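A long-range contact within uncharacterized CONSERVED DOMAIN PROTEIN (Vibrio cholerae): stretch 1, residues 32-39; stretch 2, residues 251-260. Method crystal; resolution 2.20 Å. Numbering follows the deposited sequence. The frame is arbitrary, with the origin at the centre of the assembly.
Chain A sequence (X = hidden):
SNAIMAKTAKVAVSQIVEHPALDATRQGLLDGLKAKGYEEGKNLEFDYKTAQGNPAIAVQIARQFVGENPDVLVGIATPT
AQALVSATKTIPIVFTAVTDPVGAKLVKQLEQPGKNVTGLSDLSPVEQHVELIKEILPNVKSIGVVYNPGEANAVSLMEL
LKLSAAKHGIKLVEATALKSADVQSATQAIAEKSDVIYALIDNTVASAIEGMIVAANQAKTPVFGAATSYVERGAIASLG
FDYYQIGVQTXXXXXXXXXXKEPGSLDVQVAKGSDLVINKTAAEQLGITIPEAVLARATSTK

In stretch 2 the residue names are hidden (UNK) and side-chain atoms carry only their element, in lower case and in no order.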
# COMPACT_ATOMS: atom_id res chain seq x y z
N GLY A 32 2.17 2.79 12.95
CA GLY A 32 2.68 3.57 14.07
C GLY A 32 3.09 4.97 13.62
O GLY A 32 2.87 5.95 14.35
N LEU A 33 3.68 5.07 12.43
CA LEU A 33 4.04 6.41 11.90
C LEU A 33 2.78 7.25 11.65
O LEU A 33 2.70 8.40 12.04
CB LEU A 33 4.85 6.29 10.62
CG LEU A 33 6.31 5.91 10.85
CD1 LEU A 33 6.97 5.63 9.55
CD2 LEU A 33 7.01 7.06 11.62
N LYS A 34 1.74 6.62 11.12
CA LYS A 34 0.46 7.30 10.96
C LYS A 34 -0.06 7.85 12.29
O LYS A 34 -0.41 9.00 12.37
CB LYS A 34 -0.58 6.34 10.39
CG LYS A 34 -1.91 7.02 9.98
CD LYS A 34 -2.64 6.10 8.95
CE LYS A 34 -3.74 6.80 8.16
NZ LYS A 34 -4.76 7.38 9.07
N ALA A 35 -0.09 7.02 13.33
CA ALA A 35 -0.54 7.48 14.64
C ALA A 35 0.35 8.62 15.17
O ALA A 35 -0.11 9.45 15.91
CB ALA A 35 -0.64 6.28 15.66
N LYS A 36 1.61 8.70 14.75
CA LYS A 36 2.47 9.84 15.15
C LYS A 36 2.32 11.07 14.25
O LYS A 36 3.09 12.00 14.38
CB LYS A 36 3.96 9.43 15.12
CG LYS A 36 4.41 8.31 16.09
CD LYS A 36 4.37 8.84 17.50
CE LYS A 36 5.08 7.93 18.46
NZ LYS A 36 5.47 8.75 19.64
N GLY A 37 1.35 11.09 13.34
CA GLY A 37 1.18 12.20 12.40
C GLY A 37 1.97 12.14 11.09
O GLY A 37 2.00 13.14 10.36
N TYR A 38 2.61 11.01 10.77
CA TYR A 38 3.27 10.83 9.47
C TYR A 38 2.45 9.91 8.55
O TYR A 38 2.38 8.70 8.78
CB TYR A 38 4.70 10.32 9.62
CG TYR A 38 5.57 11.27 10.41
CD1 TYR A 38 6.19 12.36 9.83
CD2 TYR A 38 5.71 11.11 11.77
CE1 TYR A 38 6.94 13.25 10.59
CE2 TYR A 38 6.48 11.97 12.52
CZ TYR A 38 7.07 13.04 11.94
OH TYR A 38 7.81 13.84 12.76
N GLU A 39 1.85 10.50 7.52
CA GLU A 39 0.92 9.80 6.67
C GLU A 39 1.39 9.83 5.24
O GLU A 39 1.68 10.90 4.68
CB GLU A 39 -0.44 10.50 6.66
CG GLU A 39 -1.41 10.14 7.71
CD GLU A 39 -2.80 10.81 7.41
OE1 GLU A 39 -3.46 10.40 6.41
OE2 GLU A 39 -3.20 11.76 8.12
N UNK A 251 8.23 2.86 15.24
CA UNK A 251 7.83 4.20 14.80
C UNK A 251 8.16 5.24 15.83
O UNK A 251 8.35 6.38 15.47
c UNK A 251 6.33 4.24 14.48
N UNK A 252 8.15 4.89 17.10
CA UNK A 252 8.61 5.78 18.14
C UNK A 252 10.03 6.24 17.91
O UNK A 252 10.31 7.40 18.08
o UNK A 252 7.13 4.12 21.10
c UNK A 252 8.60 5.15 19.55
c UNK A 252 7.21 4.83 20.05
o UNK A 252 6.19 5.27 19.45
N UNK A 253 10.94 5.33 17.56
CA UNK A 253 12.32 5.71 17.29
C UNK A 253 12.40 6.62 16.05
O UNK A 253 13.02 7.70 16.02
c UNK A 253 12.70 2.72 18.86
o UNK A 253 14.75 1.50 21.73
c UNK A 253 13.57 3.63 18.30
c UNK A 253 14.33 2.20 20.61
c UNK A 253 15.21 3.09 20.01
c UNK A 253 13.19 4.43 17.05
c UNK A 253 13.07 2.00 20.07
c UNK A 253 14.84 3.77 18.87
N UNK A 254 11.77 6.17 14.97
CA UNK A 254 11.78 6.96 13.74
C UNK A 254 11.22 8.39 14.00
O UNK A 254 11.83 9.37 13.63
c UNK A 254 11.02 6.26 12.64
c UNK A 254 10.88 7.17 11.44
c UNK A 254 11.71 4.94 12.25
N UNK A 255 10.09 8.51 14.69
CA UNK A 255 9.53 9.85 14.94
C UNK A 255 10.47 10.68 15.80
O UNK A 255 10.65 11.87 15.53
c UNK A 255 8.12 9.83 15.53
N UNK A 256 11.09 10.06 16.81
CA UNK A 256 11.96 10.83 17.70
C UNK A 256 13.13 11.34 16.87
O UNK A 256 13.54 12.48 17.00
c UNK A 256 12.42 9.96 18.91
N UNK A 257 13.63 10.54 15.95
CA UNK A 257 14.78 10.98 15.16
C UNK A 257 14.39 12.12 14.23
O UNK A 257 15.11 13.11 14.05
c UNK A 257 16.06 8.86 15.40
c UNK A 257 15.40 9.79 14.38
c UNK A 257 16.40 10.24 13.30
c UNK A 257 16.50 7.48 14.92
N UNK A 258 13.23 11.97 13.62
CA UNK A 258 12.75 12.98 12.68
C UNK A 258 12.60 14.33 13.39
O UNK A 258 12.74 15.35 12.78
c UNK A 258 11.39 12.55 12.08
c UNK A 258 10.10 10.99 10.62
c UNK A 258 12.20 11.93 9.74
c UNK A 258 11.46 11.45 10.99
N UNK A 259 12.32 14.30 14.67
CA UNK A 259 12.16 15.48 15.47
C UNK A 259 13.46 15.99 16.07
O UNK A 259 13.45 16.85 16.92
c UNK A 259 9.72 15.20 15.98
c UNK A 259 8.69 14.32 16.70
c UNK A 259 11.12 15.19 16.59
o UNK A 259 8.86 14.08 17.94
o UNK A 259 7.72 13.90 15.97
N UNK A 260 14.58 15.48 15.60
CA UNK A 260 15.85 16.01 15.98
C UNK A 260 16.60 15.25 17.05
O UNK A 260 17.60 15.76 17.52
O HOH W 1 8.47 8.98 19.31

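Position 251 has a single side-chain carbon, CB, pointing toward stretch 1, where it lies 3.4 Å from Gly32 C and 3.5 Å from Leu33 N. One carbon makes this alanine. Ala251 fits here because Gly32 has no side chain: an ideal CB on the glycine would lie 2.8 Å from Ala251 CB, a clash. The backbones consequently approach to 5.2 Å between Gly32 CA and Ala251 CA.

Position 252 carries two carbons in line, the second bearing two oxygens, one of them 3.6 Å from Lys36 NZ. This short carboxylate is aspartate; the longer glutamate would need a third carbon. The CA-to-CB bond of Asp252 points away from stretch 1, yet the carboxylate comes back within reach of Lys36, and the approach of Lys36 NZ to Asp252 OD1 is a salt bridge. A water adds a second link, accepting from Lys36 NZ at 3.0 Å and donating to Asp252 O at 2.7 Å.

At position 253 one carbon leads to a six-carbon ring bearing an oxygen, the phenol of tyrosine. Tyr253 is out of reach of stretch 1, and its hydroxyl is hydrogen-bonded elsewhere in the structure.

Position 254 shows three carbons, forked at the first, with one branch carbon 3.9 Å from Leu33 CD2. That pattern is valine. Val254 is buried and points toward stretch 1, the branch that packs on Leu33 being CG1.

Position 255 again has one carbon, CB, directed toward stretch 1 and 4.0 Å from both Lys36 CG and Tyr38 CE2. It is alanine, and the small methyl of Ala255 touches both the aliphatic part of the lysine and the tyrosine ring.

Position 256 also bears one carbon, but this one points away and touches nothing on stretch 1: a second consecutive alanine, Ala256.

The side chain at position 257 has four carbons, forked at the first, with one arm two carbons long. This is isoleucine, and Ile257 is buried without meeting stretch 1.

Position 258 likewise has four carbons, but the fork comes at the second, and a terminal carbon lies over one face of the Tyr38 ring. This is leucine. Leu258 CD1 sits 4.0 Å from the centroid of the Tyr38 ring and 17° off the normal, a CH-pi contact.

Position 259 has three carbons in line, the third carrying two oxygens, one of them 3.2 Å from Tyr38 OH; it is therefore glutamate. Tyr38 OH donates a hydrogen bond to Glu259 OE2, which lies near the plane of the ring at its edge.

Position 260 has no side-chain atoms and is glycine. With phi/psi of 100/9°, a CB on Gly260 would be jammed against the preceding carbonyl oxygen; no contact with stretch 1 is involved.

The contact joins residues at least 215 apart in the sequence and buries 404 Å² between the two stretches, both sides summed. Close backbone packing at Gly32 and Ala251 leads into an apolar seam formed by Leu33, Val254, Ala255, Tyr38 and Leu258. Polar links supplement it: Lys36 reaches Asp252 directly and through water, while Tyr38 combines ring packing with a hydrogen bond to Glu259, just beyond the helix.

Stretch 2, residues 251-260: ADYVAAILEG
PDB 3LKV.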